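Local coordinates for inorganic pyrophosphatase (Neisseria gonorrhoeae, PDB 5TEA), which probably catalyses the magnesium-dependent hydrolysis of inorganic pyrophosphate to two phosphate ions, working as a homohexamer, at residues 19-24 with 172-177; 27-32 with 47-52; 103-108 with 148-153; 116-121 with 127-132. All coordinates share one frame; numbering follows the deposited sequence.

Interaction 1 of 4, residues 19-24 with 172-177; sequences GDVDGG and KVIKES
Asp-22 OD1 receives the ammonium group of Lys-175 in a salt bridge, NZ to OD1 2.7 Å, with OD1 accepting through its syn lone pair, on the side of the other carboxylate oxygen. Lys-175 CE follows its nitrogen in, 3.1 Å from the same Asp-22 OD1, and the two side chains meet at about a right angle. The lysine does not arrive fully extended: a bend at chi3 (141°) swings its end from the helix toward the turn. Both residues are exposed, so water probably tempers the pairing. The backbone carbonyl of Asp-22 is bonded as well, to Lys-171 NZ, which gives the turn a second lysine of helix 167-183.

Beneath the salt bridge lies an apolar layer. Val-21 CG1 rests against Ile-174 CG2 at 3.8 Å, the two side chains running past one another in opposing senses. The same Val-21 CG1 reaches Lys-175 CG at 3.9 Å, so one methyl touches two consecutive helix residues, while Val-21 CG2 also lies near Ile-174 CG2. Farther in, Ile-174 packs on Ile-68, Leu-79 and Ile-115.

The turn is braced from within. Gly-23 N donates to Asp-20 OD1 at 2.8 Å, approaching 63° out of the carboxylate plane, and Gly-24 N bonds to Val-21 O at 2.9 Å. Together these bonds define an Asx motif at Asp-20 leading into a type I beta turn from Val-21 to Gly-24, here a tight connection between antiparallel strands 19-20 and 25-32 held against the C-terminal helix.

Interaction 2 of 4, residues 27-32 with 47-52; sequences NVVNEI and AAFQLD
A classic beta bulge, in which Glu-31 and Ile-32 both face Tyr-65, marks the end of strand 25-32 where Phe-49 comes up against it. The evidence for a contact made by one ring is direct: every close approach ends on Phe-49 CE1 or CZ. Val-29 CG1 lies at the ring edge and in its plane, 3.9 Å from Phe-49 CZ. Glu-31 CG is also at the edge, 4.0 Å from Phe-49 CE1, and the two side chains meet at about a right angle. Between them Asn-30 O stands 3.8 Å from Phe-49 CE1, inclined to the ring.

With chi1 at -68°, Phe-49 CG is placed anti to its carbonyl carbon, which carries the ring across to strand 25-32. The Glu-31 carboxylate has its polar partner elsewhere, OE1 accepting from Trp-42 N, and its plane is turned 65° from the Phe-49 ring.

The segment axes stay 8.9 Å apart at an angle of 24°, too distant for strand pairing, so this is side-chain packing between two sheets. Trp-42 of strand 38-43 meets Phe-49 edge-to-face, and Gln-50 and Leu-51 continue their sheet by a parallel ladder with a strand of a neighbouring subunit.

Interaction 3 of 4, residues 103-108 with 148-153; sequences MKFVDD and NHYKDL
Tyr-150, a predicted substrate-binding residue, reaches from the turn after helix 137-149 to Phe-105 and Asp-107 on strand 94-107 of the pyrophosphatase beta barrel. From CB its CG is set between the backbone N and the carbonyl carbon (chi1 74°), a choice that aims the ring at the strand. Along the ring, Lys-151 CG sits 3.8 Å above one face, offset toward the rim. CE1 comes next, 4.0 Å from Phe-105 CZ; the phenylalanine carbon lies at the edge of the tyrosine ring, near its plane. At the tip, Tyr-150 OH approaches Asp-107 OD2 to 2.9 Å, with the carboxylate almost perpendicular to the ring (87°). Lys-61 adds a cation-pi contact to Tyr-150.

Lys-151 crosses Asp-107 at about a right angle, its CE 3.9 Å from Asp-107 OD1. The charged ends stay apart, NZ 5.0 Å from that oxygen, and Lys-151 NZ lies close to Arg-53, another residue predicted to bind substrate. Asp-107 also touches Asp-112, a residue of the calcium site, so the contact borders the active centre. The turn is type I, from His-149 to Asp-152, closed by Asp-152 N on His-149 O; across it His-149 ND1 also donates in its own ring plane to Asp-152 OD2, 2.8 Å away at an N-H...O angle of 168°.

Interaction 4 of 4, residues 116-121 with 127-132; sequences VCVPAD and NAYKTL
Tyr-129 and Val-118 meet where the loop 127-132 passes the end of strand 110-119, and the tyrosine ring takes little direct part. One ring face has Ala-128 CB 4.0 Å above it, displaced toward the rim, whereas Val-118 CG1 stands oblique to the ring and touches Tyr-129 CB instead, at 4.1 Å. Glu-86, Asp-134 and Leu-135 also contact this side chain. The other methyl, Val-118 CG2, lies 3.5 Å from Tyr-129 O; it occupies the position between backbone N and carbonyl carbon (chi1 to CG1 -66°), which turns it to the loop backbone.

The second flat group is the Asn-127 amide. Its OD1 accepts from the backbone N of Asp-122 and from a water 2.6 Å away, and that water also donates to Pro-119 O at 2.8 Å, bridging strand and loop. Ala-120 O lies 3.4 Å from Asn-127 OD1, but both atoms are acceptors, so the approach is not a bond. At the other amide end, ND2 donates to a second water near Asp-121, whose carboxylate is paired with Arg-123.

Farther along, Leu-132 CD2 extends the apolar row, packing against Val-116 CG1 at 3.9 Å, the two side chains roughly perpendicular. Thus alternate strand residues, Val-116 and Val-118, face the loop, while Cys-117 between them packs on Val-81 and Leu-83. Such side-chain and water-bridged packing, without direct hydrogen bonds between the segments, is how this irregular connection between a barrel strand and helix 137-149 lies against the beta barrel of the soluble pyrophosphatase fold.

How the interactions relate
All four contacts reach the same mixed sheet, and interaction 1, joining the N-terminal turn to helix 167-183, closes a loop that contains the other three. Interaction 2 closes before interaction 3 opens, and interaction 4 is nested within interaction 3. Centres lie from 15 Å (1 and 4) to 24 Å (1 and 3, 3 and 4) apart, yet some segments touch: Gly-19 N meets Asn-27 ND2 at 3.7 Å, and Met-103 N meets Val-116 CG2 at 4.0 Å. Strands 94-107 and 110-119, neighbours in the sheet, link interactions 3 and 4. Interaction 3 includes the predicted substrate-binding Tyr-150 and interaction 2 lies beside predicted substrate and metal sites, whereas 1 and 4 pack more distant parts of the fold.

Interaction 1 of 4, residues 19-24 with 172-177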
loop_
_atom_site.group_PDB
_atom_site.type_symbol
_atom_site.label_atom_id
_atom_site.label_comp_id
_atom_site.label_asym_id
_atom_site.label_seq_id
_atom_site.Cartn_x
_atom_site.Cartn_y
_atom_site.Cartn_z
ATOM N N GLY B 19 -2.034 -16.425 29.719
ATOM C CA GLY B 19 -3.130 -17.192 29.146
ATOM C C GLY B 19 -3.028 -18.689 29.397
ATOM O O GLY B 19 -2.408 -19.126 30.374
ATOM N N ASP B 20 -3.622 -19.489 28.507
ATOM C CA ASP B 20 -3.787 -20.933 28.721
ATOM C C ASP B 20 -2.600 -21.671 28.103
ATOM O O ASP B 20 -2.691 -22.276 27.034
ATOM C CB ASP B 20 -5.115 -21.409 28.128
ATOM C CG ASP B 20 -5.400 -22.885 28.404
ATOM O OD1 ASP B 20 -4.587 -23.557 29.066
ATOM O OD2 ASP B 20 -6.450 -23.377 27.946
ATOM N N VAL B 21 -1.466 -21.634 28.812
ATOM C CA VAL B 21 -0.234 -22.206 28.270
ATOM C C VAL B 21 -0.410 -23.693 28.000
ATOM O O VAL B 21 -0.073 -24.190 26.918
ATOM C CB VAL B 21 0.949 -21.942 29.217
ATOM C CG1 VAL B 21 2.232 -22.513 28.623
ATOM C CG2 VAL B 21 1.080 -20.450 29.483
ATOM N N ASP B 22 -0.940 -24.429 28.985
ATOM C CA ASP B 22 -1.166 -25.863 28.817
ATOM C C ASP B 22 -2.069 -26.154 27.621
ATOM O O ASP B 22 -1.829 -27.104 26.869
ATOM C CB ASP B 22 -1.784 -26.455 30.087
ATOM C CG ASP B 22 -0.749 -26.788 31.150
ATOM O OD1 ASP B 22 0.458 -26.680 30.872
ATOM O OD2 ASP B 22 -1.150 -27.167 32.270
ATOM N N GLY B 23 -3.111 -25.347 27.423
ATOM C CA GLY B 23 -3.976 -25.551 26.273
ATOM C C GLY B 23 -3.408 -25.074 24.951
ATOM O O GLY B 23 -4.014 -25.322 23.904
ATOM N N GLY B 24 -2.269 -24.398 24.979
ATOM C CA GLY B 24 -1.645 -23.884 23.776
ATOM C C GLY B 24 -2.276 -22.641 23.200
ATOM O O GLY B 24 -1.972 -22.285 22.059
ATOM N N LYS B 172 7.249 -25.592 27.177
ATOM C CA LYS B 172 8.227 -25.662 28.251
ATOM C C LYS B 172 8.993 -24.351 28.362
ATOM O O LYS B 172 9.223 -23.848 29.468
ATOM C CB LYS B 172 9.170 -26.837 28.015
ATOM C CG LYS B 172 10.237 -26.995 29.086
ATOM C CD LYS B 172 11.132 -28.188 28.797
ATOM C CE LYS B 172 11.875 -28.006 27.480
ATOM N NZ LYS B 172 12.697 -26.757 27.458
ATOM N N VAL B 173 9.375 -23.779 27.220
ATOM C CA VAL B 173 10.053 -22.479 27.205
ATOM C C VAL B 173 9.174 -21.408 27.838
ATOM O O VAL B 173 9.633 -20.623 28.672
ATOM C CB VAL B 173 10.448 -22.108 25.767
ATOM C CG1 VAL B 173 10.962 -20.652 25.692
ATOM C CG2 VAL B 173 11.481 -23.098 25.233
ATOM N N ILE B 174 7.889 -21.374 27.465
ATOM C CA ILE B 174 6.966 -20.395 28.044
ATOM C C ILE B 174 6.879 -20.571 29.556
ATOM O O ILE B 174 6.984 -19.601 30.316
ATOM C CB ILE B 174 5.577 -20.493 27.381
ATOM C CG1 ILE B 174 5.660 -20.091 25.903
ATOM C CG2 ILE B 174 4.595 -19.590 28.096
ATOM C CD1 ILE B 174 4.395 -20.474 25.069
ATOM N N LYS B 175 6.694 -21.814 30.020
ATOM C CA LYS B 175 6.553 -22.045 31.456
ATOM C C LYS B 175 7.820 -21.658 32.219
ATOM O O LYS B 175 7.747 -21.150 33.346
ATOM C CB LYS B 175 6.181 -23.506 31.717
ATOM C CG LYS B 175 4.762 -23.841 31.286
ATOM C CD LYS B 175 4.406 -25.270 31.627
ATOM C CE LYS B 175 2.972 -25.350 32.096
ATOM N NZ LYS B 175 2.568 -26.735 32.477
ATOM N N GLU B 176 8.991 -21.895 31.629
ATOM C CA GLU B 176 10.231 -21.447 32.258
ATOM C C GLU B 176 10.278 -19.926 32.361
ATOM O O GLU B 176 10.780 -19.376 33.352
ATOM C CB GLU B 176 11.433 -21.967 31.472
ATOM C CG GLU B 176 11.663 -23.471 31.617
ATOM C CD GLU B 176 12.643 -24.019 30.594
ATOM O OE1 GLU B 176 13.061 -23.260 29.691
ATOM O OE2 GLU B 176 12.989 -25.215 30.686
ATOM N N SER B 177 9.783 -19.232 31.335
ATOM C CA SER B 177 9.797 -17.775 31.345
ATOM C C SER B 177 8.748 -17.197 32.287
ATOM O O SER B 177 8.954 -16.113 32.845
ATOM C CB SER B 177 9.596 -17.252 29.927
ATOM O OG SER B 177 10.501 -17.898 29.057
#

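Interaction 2 of 4, residues 27-32 with 47-52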
loop_
_atom_site.group_PDB
_atom_site.type_symbol
_atom_site.label_atom_id
_atom_site.label_comp_id
_atom_site.label_asym_id
_atom_site.label_seq_id
_atom_site.Cartn_x
_atom_site.Cartn_y
_atom_site.Cartn_z
ATOM N N ASN B 27 -1.803 -15.408 25.330
ATOM C CA ASN B 27 -2.018 -14.003 24.998
ATOM C C ASN B 27 -0.731 -13.427 24.425
ATOM O O ASN B 27 0.350 -13.641 24.983
ATOM C CB ASN B 27 -2.468 -13.205 26.230
ATOM C CG ASN B 27 -3.822 -13.661 26.756
ATOM O OD1 ASN B 27 -4.705 -14.008 25.982
ATOM N ND2 ASN B 27 -3.978 -13.683 28.073
ATOM N N VAL B 28 -0.851 -12.702 23.315
ATOM C CA VAL B 28 0.286 -12.111 22.616
ATOM C C VAL B 28 -0.018 -10.644 22.364
ATOM O O VAL B 28 -1.143 -10.291 21.997
ATOM C CB VAL B 28 0.578 -12.853 21.287
ATOM C CG1 VAL B 28 1.591 -12.089 20.439
ATOM C CG2 VAL B 28 1.107 -14.248 21.607
ATOM N N VAL B 29 0.968 -9.781 22.608
ATOM C CA VAL B 29 0.879 -8.365 22.277
ATOM C C VAL B 29 1.773 -8.106 21.068
ATOM O O VAL B 29 2.964 -8.440 21.091
ATOM C CB VAL B 29 1.279 -7.486 23.480
ATOM C CG1 VAL B 29 1.390 -6.015 23.071
ATOM C CG2 VAL B 29 0.264 -7.647 24.611
ATOM N N ASN B 30 1.207 -7.521 20.005
ATOM C CA ASN B 30 1.970 -7.301 18.779
ATOM C C ASN B 30 2.759 -6.003 18.871
ATOM O O ASN B 30 2.209 -4.953 19.244
ATOM C CB ASN B 30 1.063 -7.257 17.545
ATOM C CG ASN B 30 1.855 -7.339 16.243
ATOM O OD1 ASN B 30 2.580 -8.305 16.010
ATOM N ND2 ASN B 30 1.719 -6.325 15.391
ATOM N N GLU B 31 4.045 -6.067 18.522
ATOM C CA GLU B 31 4.880 -4.860 18.483
ATOM C C GLU B 31 5.194 -4.374 17.077
ATOM O O GLU B 31 5.214 -3.164 16.845
ATOM C CB GLU B 31 6.205 -5.091 19.221
ATOM C CG GLU B 31 6.058 -5.408 20.702
ATOM C CD GLU B 31 7.268 -6.128 21.259
ATOM O OE1 GLU B 31 7.910 -5.582 22.172
ATOM O OE2 GLU B 31 7.570 -7.250 20.788
ATOM N N ILE B 32 5.488 -5.275 16.137
ATOM C CA ILE B 32 5.994 -4.900 14.823
ATOM C C ILE B 32 5.143 -5.567 13.754
ATOM O O ILE B 32 5.055 -6.796 13.718
ATOM C CB ILE B 32 7.463 -5.311 14.621
ATOM C CG1 ILE B 32 8.365 -4.720 15.708
ATOM C CG2 ILE B 32 7.933 -4.820 13.238
ATOM C CD1 ILE B 32 9.835 -5.262 15.639
ATOM N N ALA B 47 5.394 1.862 29.801
ATOM C CA ALA B 47 4.134 1.327 29.291
ATOM C C ALA B 47 3.729 2.037 27.999
ATOM O O ALA B 47 2.652 2.623 27.885
ATOM C CB ALA B 47 3.019 1.411 30.338
ATOM N N ALA B 48 4.621 1.960 27.014
ATOM C CA ALA B 48 4.388 2.574 25.712
ATOM C C ALA B 48 5.304 1.910 24.694
ATOM O O ALA B 48 6.321 1.303 25.049
ATOM C CB ALA B 48 4.612 4.088 25.765
ATOM N N PHE B 49 4.922 2.013 23.423
ATOM C CA PHE B 49 5.676 1.391 22.342
ATOM C C PHE B 49 6.724 2.370 21.833
ATOM O O PHE B 49 6.412 3.524 21.522
ATOM C CB PHE B 49 4.760 0.955 21.195
ATOM C CG PHE B 49 3.848 -0.178 21.570
ATOM C CD1 PHE B 49 4.288 -1.485 21.487
ATOM C CD2 PHE B 49 2.571 0.070 22.036
ATOM C CE1 PHE B 49 3.457 -2.537 21.855
ATOM C CE2 PHE B 49 1.733 -0.976 22.397
ATOM C CZ PHE B 49 2.179 -2.282 22.295
ATOM N N GLN B 50 7.962 1.902 21.744
ATOM C CA GLN B 50 9.091 2.753 21.406
ATOM C C GLN B 50 9.707 2.291 20.100
ATOM O O GLN B 50 9.990 1.105 19.933
ATOM C CB GLN B 50 10.141 2.716 22.516
ATOM C CG GLN B 50 11.375 3.536 22.198
ATOM C CD GLN B 50 12.333 3.571 23.353
ATOM O OE1 GLN B 50 12.082 2.940 24.381
ATOM N NE2 GLN B 50 13.440 4.318 23.206
ATOM N N LEU B 51 9.946 3.227 19.186
ATOM C CA LEU B 51 10.782 2.921 18.030
ATOM C C LEU B 51 12.237 3.001 18.477
ATOM O O LEU B 51 12.798 4.095 18.613
ATOM C CB LEU B 51 10.518 3.878 16.873
ATOM C CG LEU B 51 11.338 3.436 15.651
ATOM C CD1 LEU B 51 10.512 3.443 14.400
ATOM C CD2 LEU B 51 12.585 4.302 15.450
ATOM N N ASP B 52 12.855 1.832 18.692
ATOM C CA ASP B 52 14.256 1.801 19.111
ATOM C C ASP B 52 15.177 2.288 18.002
ATOM O O ASP B 52 16.131 3.028 18.266
ATOM C CB ASP B 52 14.665 0.387 19.523
ATOM C CG ASP B 52 14.007 -0.069 20.806
ATOM O OD1 ASP B 52 13.549 0.793 21.581
ATOM O OD2 ASP B 52 13.957 -1.298 21.040
#

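Interaction 3 of 4, residues 103-108 with 148-153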
loop_
_atom_site.group_PDB
_atom_site.type_symbol
_atom_site.label_atom_id
_atom_site.label_comp_id
_atom_site.label_asym_id
_atom_site.label_seq_id
_atom_site.Cartn_x
_atom_site.Cartn_y
_atom_site.Cartn_z
ATOM N N MET B 103 11.208 -21.198 17.699
ATOM C CA MET B 103 12.499 -21.004 17.059
ATOM C C MET B 103 13.537 -20.869 18.168
ATOM O O MET B 103 13.573 -19.847 18.854
ATOM C CB MET B 103 12.471 -19.763 16.162
ATOM C CG MET B 103 13.714 -19.626 15.320
ATOM S SD MET B 103 13.684 -18.121 14.325
ATOM C CE MET B 103 14.170 -16.911 15.549
ATOM N N LYS B 104 14.350 -21.920 18.381
ATOM C CA LYS B 104 15.432 -21.831 19.351
ATOM C C LYS B 104 16.547 -20.966 18.781
ATOM O O LYS B 104 17.048 -21.231 17.684
ATOM C CB LYS B 104 15.976 -23.218 19.699
ATOM C CG LYS B 104 14.951 -24.103 20.386
ATOM C CD LYS B 104 14.642 -23.611 21.788
ATOM C CE LYS B 104 15.824 -23.846 22.722
ATOM N NZ LYS B 104 15.532 -23.530 24.149
ATOM N N PHE B 105 16.954 -19.948 19.533
ATOM C CA PHE B 105 17.738 -18.873 18.937
ATOM C C PHE B 105 18.718 -18.334 19.963
ATOM O O PHE B 105 18.382 -18.168 21.138
ATOM C CB PHE B 105 16.811 -17.767 18.433
ATOM C CG PHE B 105 17.500 -16.670 17.669
ATOM C CD1 PHE B 105 18.141 -16.930 16.469
ATOM C CD2 PHE B 105 17.454 -15.369 18.134
ATOM C CE1 PHE B 105 18.770 -15.899 15.760
ATOM C CE2 PHE B 105 18.061 -14.322 17.430
ATOM C CZ PHE B 105 18.717 -14.593 16.241
ATOM N N VAL B 106 19.929 -18.052 19.501
ATOM C CA VAL B 106 20.967 -17.470 20.330
ATOM C C VAL B 106 21.332 -16.134 19.713
ATOM O O VAL B 106 21.586 -16.050 18.504
ATOM C CB VAL B 106 22.190 -18.397 20.443
ATOM C CG1 VAL B 106 23.314 -17.704 21.204
ATOM C CG2 VAL B 106 21.777 -19.698 21.150
ATOM N N ASP B 107 21.324 -15.094 20.535
ATOM C CA ASP B 107 21.553 -13.716 20.100
ATOM C C ASP B 107 22.556 -13.129 21.075
ATOM O O ASP B 107 22.261 -13.015 22.270
ATOM C CB ASP B 107 20.239 -12.927 20.111
ATOM C CG ASP B 107 20.357 -11.545 19.483
ATOM O OD1 ASP B 107 21.473 -11.017 19.339
ATOM O OD2 ASP B 107 19.299 -10.975 19.140
ATOM N N ASP B 108 23.751 -12.804 20.577
ATOM C CA ASP B 108 24.782 -12.121 21.364
ATOM C C ASP B 108 25.172 -12.909 22.616
ATOM O O ASP B 108 25.438 -12.339 23.679
ATOM C CB ASP B 108 24.344 -10.695 21.725
ATOM C CG ASP B 108 25.511 -9.814 22.144
ATOM O OD1 ASP B 108 26.622 -9.949 21.565
ATOM O OD2 ASP B 108 25.319 -8.972 23.048
ATOM N N ASN B 148 19.217 -15.404 11.144
ATOM C CA ASN B 148 20.642 -15.715 11.078
ATOM C C ASN B 148 21.470 -14.555 10.534
ATOM O O ASN B 148 22.688 -14.520 10.753
ATOM C CB ASN B 148 20.879 -16.944 10.182
ATOM C CG ASN B 148 20.659 -18.253 10.922
ATOM O OD1 ASN B 148 20.705 -18.287 12.149
ATOM N ND2 ASN B 148 20.460 -19.343 10.177
ATOM N N HIS B 149 20.842 -13.598 9.856
ATOM C CA HIS B 149 21.603 -12.589 9.132
ATOM C C HIS B 149 21.208 -11.137 9.396
ATOM O O HIS B 149 21.840 -10.234 8.827
ATOM C CB HIS B 149 21.489 -12.868 7.628
ATOM C CG HIS B 149 22.178 -14.126 7.204
ATOM N ND1 HIS B 149 23.541 -14.192 7.013
ATOM C CD2 HIS B 149 21.702 -15.372 6.968
ATOM C CE1 HIS B 149 23.872 -15.421 6.655
ATOM N NE2 HIS B 149 22.776 -16.158 6.621
ATOM N N TYR B 150 20.203 -10.870 10.233
ATOM C CA TYR B 150 19.654 -9.514 10.249
ATOM C C TYR B 150 20.576 -8.489 10.897
ATOM O O TYR B 150 20.366 -7.284 10.701
ATOM C CB TYR B 150 18.280 -9.490 10.928
ATOM C CG TYR B 150 18.304 -9.636 12.432
ATOM C CD1 TYR B 150 18.592 -10.858 13.028
ATOM C CD2 TYR B 150 18.015 -8.553 13.254
ATOM C CE1 TYR B 150 18.594 -10.994 14.410
ATOM C CE2 TYR B 150 18.015 -8.677 14.629
ATOM C CZ TYR B 150 18.303 -9.900 15.203
ATOM O OH TYR B 150 18.305 -10.025 16.573
ATOM N N LYS B 151 21.610 -8.916 11.611
ATOM C CA LYS B 151 22.612 -7.989 12.117
ATOM C C LYS B 151 23.897 -8.003 11.292
ATOM O O LYS B 151 24.909 -7.448 11.732
ATOM C CB LYS B 151 22.920 -8.298 13.586
ATOM C CG LYS B 151 21.735 -8.074 14.529
ATOM C CD LYS B 151 22.117 -8.399 15.963
ATOM C CE LYS B 151 21.069 -7.924 16.956
ATOM N NZ LYS B 151 21.171 -6.461 17.221
ATOM N N ASP B 152 23.882 -8.613 10.105
ATOM C CA ASP B 152 25.134 -8.812 9.378
ATOM C C ASP B 152 25.827 -7.516 8.997
ATOM O O ASP B 152 27.038 -7.532 8.759
ATOM C CB ASP B 152 24.914 -9.632 8.110
ATOM C CG ASP B 152 24.970 -11.108 8.373
ATOM O OD1 ASP B 152 24.979 -11.481 9.567
ATOM O OD2 ASP B 152 25.007 -11.890 7.400
ATOM N N LEU B 153 25.106 -6.398 8.901
ATOM C CA LEU B 153 25.787 -5.192 8.442
ATOM C C LEU B 153 26.751 -4.644 9.490
ATOM O O LEU B 153 27.684 -3.922 9.135
ATOM C CB LEU B 153 24.774 -4.123 8.024
ATOM C CG LEU B 153 23.926 -4.523 6.814
ATOM C CD1 LEU B 153 23.148 -3.330 6.295
ATOM C CD2 LEU B 153 24.790 -5.107 5.712
#

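Interaction 4 of 4, residues 116-121 with 127-132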
loop_
_atom_site.group_PDB
_atom_site.type_symbol
_atom_site.label_atom_id
_atom_site.label_comp_id
_atom_site.label_asym_id
_atom_site.label_seq_id
_atom_site.Cartn_x
_atom_site.Cartn_y
_atom_site.Cartn_z
ATOM N N VAL B 116 6.548 -19.457 18.057
ATOM C CA VAL B 116 5.867 -19.293 16.772
ATOM C C VAL B 116 4.374 -19.483 17.004
ATOM O O VAL B 116 3.949 -20.484 17.598
ATOM C CB VAL B 116 6.394 -20.282 15.719
ATOM C CG1 VAL B 116 5.774 -19.956 14.353
ATOM C CG2 VAL B 116 7.918 -20.256 15.656
ATOM N N CYS B 117 3.580 -18.507 16.568
ATOM C CA CYS B 117 2.153 -18.491 16.858
ATOM C C CYS B 117 1.375 -18.113 15.611
ATOM O O CYS B 117 1.907 -17.484 14.688
ATOM C CB CYS B 117 1.797 -17.475 17.961
ATOM S SG CYS B 117 2.416 -17.857 19.604
ATOM N N VAL B 118 0.089 -18.456 15.634
ATOM C CA VAL B 118 -0.904 -17.914 14.706
ATOM C C VAL B 118 -2.091 -17.438 15.535
ATOM O O VAL B 118 -2.274 -17.879 16.682
ATOM C CB VAL B 118 -1.350 -18.968 13.663
ATOM C CG1 VAL B 118 -0.167 -19.343 12.747
ATOM C CG2 VAL B 118 -1.909 -20.227 14.378
ATOM N N PRO B 119 -2.921 -16.553 14.994
ATOM C CA PRO B 119 -4.149 -16.189 15.716
ATOM C C PRO B 119 -4.962 -17.439 16.019
ATOM O O PRO B 119 -5.041 -18.361 15.199
ATOM C CB PRO B 119 -4.886 -15.269 14.734
ATOM C CG PRO B 119 -3.801 -14.749 13.815
ATOM C CD PRO B 119 -2.859 -15.914 13.666
ATOM N N ALA B 120 -5.553 -17.471 17.218
ATOM C CA ALA B 120 -6.264 -18.679 17.643
ATOM C C ALA B 120 -7.551 -18.887 16.855
ATOM O O ALA B 120 -8.007 -20.025 16.709
ATOM C CB ALA B 120 -6.569 -18.628 19.141
ATOM N N ASP B 121 -8.129 -17.815 16.326
ATOM C CA ASP B 121 -9.379 -17.856 15.563
ATOM C C ASP B 121 -9.068 -17.173 14.226
ATOM O O ASP B 121 -9.139 -15.949 14.121
ATOM C CB ASP B 121 -10.492 -17.152 16.360
ATOM C CG ASP B 121 -11.871 -17.286 15.729
ATOM O OD1 ASP B 121 -11.987 -17.758 14.583
ATOM O OD2 ASP B 121 -12.851 -16.897 16.397
ATOM N N ASN B 127 -8.096 -21.823 10.250
ATOM C CA ASN B 127 -7.210 -22.440 11.236
ATOM C C ASN B 127 -6.368 -23.546 10.600
ATOM O O ASN B 127 -6.240 -24.650 11.132
ATOM C CB ASN B 127 -8.014 -22.961 12.426
ATOM C CG ASN B 127 -8.850 -21.866 13.055
ATOM O OD1 ASN B 127 -8.319 -20.824 13.431
ATOM N ND2 ASN B 127 -10.162 -22.075 13.135
ATOM N N ALA B 128 -5.788 -23.231 9.443
ATOM C CA ALA B 128 -5.024 -24.216 8.680
ATOM C C ALA B 128 -3.718 -24.624 9.356
ATOM O O ALA B 128 -3.156 -25.668 9.007
ATOM C CB ALA B 128 -4.699 -23.660 7.289
ATOM N N TYR B 129 -3.203 -23.825 10.276
ATOM C CA TYR B 129 -1.849 -24.007 10.797
ATOM C C TYR B 129 -1.913 -24.349 12.278
ATOM O O TYR B 129 -2.219 -23.489 13.109
ATOM C CB TYR B 129 -1.018 -22.750 10.571
ATOM C CG TYR B 129 -0.961 -22.334 9.125
ATOM C CD1 TYR B 129 -0.719 -23.265 8.122
ATOM C CD2 TYR B 129 -1.154 -21.010 8.762
ATOM C CE1 TYR B 129 -0.665 -22.881 6.786
ATOM C CE2 TYR B 129 -1.100 -20.618 7.433
ATOM C CZ TYR B 129 -0.858 -21.561 6.453
ATOM O OH TYR B 129 -0.819 -21.179 5.128
ATOM N N LYS B 130 -1.628 -25.605 12.604
ATOM C CA LYS B 130 -1.534 -26.034 13.989
ATOM C C LYS B 130 -0.142 -26.486 14.387
ATOM O O LYS B 130 0.145 -26.540 15.589
ATOM C CB LYS B 130 -2.540 -27.166 14.271
ATOM C CG LYS B 130 -3.998 -26.685 14.166
ATOM C CD LYS B 130 -5.034 -27.743 14.529
ATOM C CE LYS B 130 -6.443 -27.156 14.447
ATOM N NZ LYS B 130 -7.513 -28.192 14.632
ATOM N N THR B 131 0.721 -26.822 13.427
ATOM C CA THR B 131 2.102 -27.223 13.671
ATOM C C THR B 131 3.002 -26.485 12.696
ATOM O O THR B 131 2.536 -25.935 11.702
ATOM C CB THR B 131 2.303 -28.732 13.476
ATOM O OG1 THR B 131 2.104 -29.046 12.092
ATOM C CG2 THR B 131 1.335 -29.524 14.326
ATOM N N LEU B 132 4.312 -26.515 12.952
ATOM C CA LEU B 132 5.246 -25.884 12.022
ATOM C C LEU B 132 5.203 -26.553 10.652
ATOM O O LEU B 132 5.340 -25.884 9.623
ATOM C CB LEU B 132 6.672 -25.932 12.581
ATOM C CG LEU B 132 7.014 -25.017 13.764
ATOM C CD1 LEU B 132 8.457 -25.209 14.161
ATOM C CD2 LEU B 132 6.762 -23.574 13.432
HETATM O O HOH W 1 -5.720 -20.745 13.925
HETATM O O HOH W 2 -11.982 -20.139 14.199
#